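Side-chain contacts in tetratricopeptide TPR_2 repeat protein (PDB 5DJS), which is of undetermined function but joins tetratricopeptide repeats to a GT-B module of glycosyl transferase family 41 and holds uridine-5'-diphosphate in the crystal: residues D128-A131 and R132-A136; D138-R142 and Y143-L147. The protein carries 1 engineered substitution. One frame throughout, in Å; residues are numbered along the deposited sequence.

Contact 1. Residues D128-A131 and R132-A136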
loop_
_atom_site.group_PDB
_atom_site.type_symbol
_atom_site.label_atom_id
_atom_site.label_comp_id
_atom_site.label_asym_id
_atom_site.label_seq_id
_atom_site.Cartn_x
_atom_site.Cartn_y
_atom_site.Cartn_z
ATOM N N ASP A 128 -5.562 4.395 -18.731
ATOM C CA ASP A 128 -6.983 4.254 -18.400
ATOM C C ASP A 128 -7.281 2.878 -17.770
ATOM O O ASP A 128 -6.407 1.996 -17.787
ATOM C CB ASP A 128 -7.865 4.556 -19.639
ATOM C CG ASP A 128 -7.640 3.598 -20.795
ATOM O OD1 ASP A 128 -6.561 2.968 -20.867
ATOM O OD2 ASP A 128 -8.551 3.491 -21.645
ATOM N N PRO A 129 -8.494 2.696 -17.180
ATOM C CA PRO A 129 -8.834 1.399 -16.562
ATOM C C PRO A 129 -8.680 0.171 -17.476
ATOM O O PRO A 129 -8.340 -0.912 -16.990
ATOM C CB PRO A 129 -10.301 1.583 -16.146
ATOM C CG PRO A 129 -10.431 3.040 -15.888
ATOM C CD PRO A 129 -9.547 3.703 -16.911
ATOM N N ARG A 130 -8.916 0.348 -18.776
ATOM C CA ARG A 130 -8.805 -0.737 -19.749
ATOM C C ARG A 130 -7.366 -1.247 -19.879
ATOM O O ARG A 130 -7.148 -2.454 -19.968
ATOM C CB ARG A 130 -9.354 -0.298 -21.121
ATOM C CG ARG A 130 -9.772 -1.454 -22.024
ATOM C CD ARG A 130 -10.613 -1.013 -23.225
ATOM N NE ARG A 130 -12.060 -1.161 -23.003
ATOM C CZ ARG A 130 -13.005 -1.039 -23.943
ATOM N NH1 ARG A 130 -12.695 -0.763 -25.211
ATOM N NH2 ARG A 130 -14.287 -1.197 -23.611
ATOM N N ALA A 131 -6.394 -0.335 -19.875
ATOM C CA ALA A 131 -4.975 -0.699 -20.002
ATOM C C ALA A 131 -4.461 -1.472 -18.801
ATOM O O ALA A 131 -3.714 -2.440 -18.958
ATOM C CB ALA A 131 -4.125 0.541 -20.215
ATOM N N ARG A 132 -4.863 -1.045 -17.609
ATOM C CA ARG A 132 -4.434 -1.686 -16.358
ATOM C C ARG A 132 -4.999 -3.091 -16.240
ATOM O O ARG A 132 -4.274 -4.031 -15.931
ATOM C CB ARG A 132 -4.914 -0.879 -15.153
ATOM C CG ARG A 132 -4.323 0.508 -15.057
ATOM C CD ARG A 132 -5.214 1.431 -14.254
ATOM N NE ARG A 132 -4.558 2.713 -14.059
ATOM C CZ ARG A 132 -4.995 3.683 -13.271
ATOM N NH1 ARG A 132 -6.122 3.547 -12.568
ATOM N NH2 ARG A 132 -4.289 4.809 -13.182
ATOM N N HIS A 133 -6.307 -3.196 -16.469
ATOM C CA HIS A 133 -7.055 -4.454 -16.512
ATOM C C HIS A 133 -6.378 -5.514 -17.400
ATOM O O HIS A 133 -6.122 -6.644 -16.961
ATOM C CB HIS A 133 -8.460 -4.131 -17.027
ATOM C CG HIS A 133 -9.355 -5.317 -17.185
ATOM N ND1 HIS A 133 -9.545 -6.249 -16.187
ATOM C CD2 HIS A 133 -10.160 -5.688 -18.207
ATOM C CE1 HIS A 133 -10.413 -7.158 -16.596
ATOM N NE2 HIS A 133 -10.801 -6.842 -17.819
ATOM N N ILE A 134 -6.079 -5.119 -18.638
ATOM C CA ILE A 134 -5.443 -5.993 -19.627
ATOM C C ILE A 134 -4.082 -6.492 -19.147
ATOM O O ILE A 134 -3.785 -7.693 -19.210
ATOM C CB ILE A 134 -5.328 -5.287 -20.999
ATOM C CG1 ILE A 134 -6.694 -5.343 -21.703
ATOM C CG2 ILE A 134 -4.261 -5.930 -21.880
ATOM C CD1 ILE A 134 -6.843 -4.378 -22.858
ATOM N N LEU A 135 -3.260 -5.573 -18.662
ATOM C CA LEU A 135 -1.956 -5.961 -18.146
ATOM C C LEU A 135 -2.074 -6.943 -16.969
ATOM O O LEU A 135 -1.246 -7.832 -16.829
ATOM C CB LEU A 135 -1.148 -4.728 -17.748
ATOM C CG LEU A 135 0.306 -4.971 -17.352
ATOM C CD1 LEU A 135 1.137 -5.391 -18.561
ATOM C CD2 LEU A 135 0.884 -3.723 -16.710
ATOM N N ALA A 136 -3.100 -6.789 -16.134
ATOM C CA ALA A 136 -3.287 -7.670 -14.966
ATOM C C ALA A 136 -3.650 -9.088 -15.395
ATOM O O ALA A 136 -3.035 -10.064 -14.944
ATOM C CB ALA A 136 -4.366 -7.122 -14.059
#
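The guanidinium of Arg132 is the flat group that turns back over the start of the helix, and the carbonyl oxygen of Asp128 stands obliquely to its plane. The extended chain from CG to NE takes it there, CG lying beside the backbone N (chi1 -64°), and it runs along that carbonyl with Arg132 CG 3.7 Å from Asp128 O. Beyond the turn the buried guanidinium has weak hydrogen bonds to the carbonyls of Leu121 and Ser124 and a long, weak ion pair with Asp442. His133 CB lies 3.2 Å from Pro129 O, while the imidazole makes none of the contacts across the turn. Ile134 packs its CD1 4.2 Å from the CG of Arg130, an aliphatic touch on the exposed side, while Leu135 faces helix 111-120. The backbone bonds are regular from His133 N to Pro129 O (3.1 Å) onward; the one before, Arg132 N to Asp128 O, is weak at 3.4 Å. Asp128 also accepts weakly through OD1 from Ala131 N (3.5 Å). An aspartate N-cap followed by proline in the first turn is the classic beginning of an alpha-helix, here helix 129-143.

Contact 2. Residues D138-R142 and Y143-L147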
loop_
_atom_site.group_PDB
_atom_site.type_symbol
_atom_site.label_atom_id
_atom_site.label_comp_id
_atom_site.label_asym_id
_atom_site.label_seq_id
_atom_site.Cartn_x
_atom_site.Cartn_y
_atom_site.Cartn_z
ATOM N N ASP A 138 -3.078 -10.323 -18.325
ATOM C CA ASP A 138 -1.876 -10.842 -19.004
ATOM C C ASP A 138 -0.959 -11.532 -18.013
ATOM O O ASP A 138 -0.508 -12.624 -18.270
ATOM C CB ASP A 138 -1.114 -9.725 -19.738
ATOM C CG ASP A 138 -0.229 -10.253 -20.867
ATOM O OD1 ASP A 138 0.958 -10.555 -20.630
ATOM O OD2 ASP A 138 -0.718 -10.334 -22.011
ATOM N N TRP A 139 -0.729 -10.893 -16.868
ATOM C CA TRP A 139 0.077 -11.455 -15.781
ATOM C C TRP A 139 -0.484 -12.781 -15.307
ATOM O O TRP A 139 0.237 -13.775 -15.234
ATOM C CB TRP A 139 0.111 -10.469 -14.604
ATOM C CG TRP A 139 0.892 -10.891 -13.406
ATOM C CD1 TRP A 139 2.214 -10.714 -13.190
ATOM C CD2 TRP A 139 0.374 -11.512 -12.238
ATOM N NE1 TRP A 139 2.575 -11.191 -11.952
ATOM C CE2 TRP A 139 1.458 -11.695 -11.346
ATOM C CE3 TRP A 139 -0.905 -11.941 -11.853
ATOM C CZ2 TRP A 139 1.303 -12.289 -10.092
ATOM C CZ3 TRP A 139 -1.061 -12.526 -10.589
ATOM C CH2 TRP A 139 0.038 -12.698 -9.732
ATOM N N ALA A 140 -1.774 -12.767 -14.981
ATOM C CA ALA A 140 -2.470 -13.921 -14.416
ATOM C C ALA A 140 -2.385 -15.099 -15.350
ATOM O O ALA A 140 -2.017 -16.202 -14.935
ATOM C CB ALA A 140 -3.931 -13.582 -14.150
ATOM N N ARG A 141 -2.722 -14.855 -16.610
ATOM C CA ARG A 141 -2.655 -15.885 -17.655
ATOM C C ARG A 141 -1.275 -16.546 -17.727
ATOM O O ARG A 141 -1.181 -17.751 -17.905
ATOM C CB ARG A 141 -3.028 -15.287 -19.014
ATOM C CG ARG A 141 -3.514 -16.296 -20.039
ATOM C CD ARG A 141 -3.477 -15.726 -21.451
ATOM N NE ARG A 141 -2.129 -15.231 -21.793
ATOM C CZ ARG A 141 -1.795 -13.966 -22.082
ATOM N NH1 ARG A 141 -2.702 -12.987 -22.132
ATOM N NH2 ARG A 141 -0.523 -13.679 -22.344
ATOM N N ARG A 142 -0.222 -15.750 -17.569
ATOM C CA ARG A 142 1.148 -16.240 -17.653
ATOM C C ARG A 142 1.568 -17.055 -16.437
ATOM O O ARG A 142 2.156 -18.121 -16.599
ATOM C CB ARG A 142 2.131 -15.076 -17.837
ATOM C CG ARG A 142 2.077 -14.449 -19.219
ATOM C CD ARG A 142 3.041 -13.282 -19.354
ATOM N NE ARG A 142 2.744 -12.529 -20.566
ATOM C CZ ARG A 142 3.059 -12.900 -21.809
ATOM N NH1 ARG A 142 3.715 -14.033 -22.047
ATOM N NH2 ARG A 142 2.712 -12.116 -22.832
ATOM N N TYR A 143 1.278 -16.545 -15.234
ATOM C CA TYR A 143 1.889 -17.053 -13.990
ATOM C C TYR A 143 0.952 -17.688 -12.959
ATOM O O TYR A 143 1.421 -18.374 -12.048
ATOM C CB TYR A 143 2.694 -15.927 -13.326
ATOM C CG TYR A 143 3.674 -15.274 -14.271
ATOM C CD1 TYR A 143 4.653 -16.033 -14.925
ATOM C CD2 TYR A 143 3.612 -13.907 -14.539
ATOM C CE1 TYR A 143 5.545 -15.438 -15.812
ATOM C CE2 TYR A 143 4.495 -13.309 -15.419
ATOM C CZ TYR A 143 5.452 -14.065 -16.054
ATOM O OH TYR A 143 6.287 -13.398 -16.908
ATOM N N ALA A 144 -0.354 -17.484 -13.102
ATOM C CA ALA A 144 -1.316 -17.859 -12.063
ATOM C C ALA A 144 -2.335 -18.875 -12.548
ATOM O O ALA A 144 -2.441 -19.958 -11.981
ATOM C CB ALA A 144 -2.026 -16.620 -11.549
ATOM N N ASP A 145 -3.085 -18.521 -13.588
ATOM C CA ASP A 145 -4.176 -19.369 -14.096
ATOM C C ASP A 145 -3.772 -20.783 -14.566
ATOM O O ASP A 145 -4.566 -21.711 -14.434
ATOM C CB ASP A 145 -4.960 -18.638 -15.197
ATOM C CG ASP A 145 -5.741 -17.424 -14.670
ATOM O OD1 ASP A 145 -5.702 -17.135 -13.443
ATOM O OD2 ASP A 145 -6.400 -16.753 -15.495
ATOM N N PRO A 146 -2.551 -20.958 -15.113
ATOM C CA PRO A 146 -2.069 -22.318 -15.392
ATOM C C PRO A 146 -2.071 -23.255 -14.189
ATOM O O PRO A 146 -2.331 -24.444 -14.353
ATOM C CB PRO A 146 -0.634 -22.080 -15.881
ATOM C CG PRO A 146 -0.726 -20.773 -16.597
ATOM C CD PRO A 146 -1.723 -19.950 -15.809
ATOM N N LEU A 147 -1.796 -22.719 -13.003
ATOM C CA LEU A 147 -1.786 -23.506 -11.763
ATOM C C LEU A 147 -3.184 -23.806 -11.155
ATOM O O LEU A 147 -3.299 -24.658 -10.267
ATOM C CB LEU A 147 -0.923 -22.796 -10.715
ATOM C CG LEU A 147 0.561 -22.593 -11.034
ATOM C CD1 LEU A 147 1.220 -21.658 -10.034
ATOM C CD2 LEU A 147 1.293 -23.926 -11.040
#
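Tyr143 meets Trp139 one turn earlier in the helix, its ring edge directed at the face of the indole five-membered ring in a T-shaped pair. Tyr143 CD2 lies 3.7 Å from Trp139 CD1, and the planes stand at 70°. The indole is swung out by a CG anti to the backbone N (chi1 180°), into a buried setting where NE1 donates to the carbonyl of His111 and the rings of His114 and His247 also meet it. Against one face of the tyrosine ring sits the CB of Arg142, 3.6 Å from the ring centroid and almost on its normal, a CH-pi contact between sequence neighbours.

Where the chain leaves the helix, Ala140 O takes two good hydrogen bonds, from Ala144 N at 2.8 Å and from Asp145 N at 2.9 Å, the latter donor standing above the carbonyl plane. Pro146, which has no N-H to donate, lies with its CD near Arg141 O. Asp145 CB points back toward the helix, but its OD1 is held by the backbone N of Arg277.

The outer side, with the exposed Arg141 and Arg142, is joined by salt bridges to Asp138. Arg142 stretches back along the helix so that its NE reaches Asp138 OD1 at 2.7 Å, on the syn side but 31° out of the carboxylate plane, with OD1 near the guanidinium plane. Arg141 grips OD2 of the same carboxylate through two weak bonds, and its NH2 lies above one face of the Arg142 guanidinium, offset toward the rim. Altogether this is a helix C-terminus with a buried tryptophan and a partly exposed tyrosine paired edge to face, an i to i+3 and i to i+4 salt-bridge network outward, and a proline just beyond the last turn.

How the contacts relate
The tetratricopeptide repeats come first along the chain, and after helix 111-120 the chain enters helix 129-143, whose start is contact 1 and whose end is contact 2. Each contact is local, made between residues three to five apart, and closes no long loop; they follow in series, neither enclosing nor crossing the other, with centres about 15 Å apart. Both ends of the helix lean on helix 111-120, but they reach different surroundings: 128-136 touches loop residues Asn272 and Leu296, whereas 138-147 packs on helix 253-257 and Met276. Past contact 2 the chain leads to strand 163-169 of the first parallel sheet, and helix 253-257 lies in sequence between two later strands of that sheet.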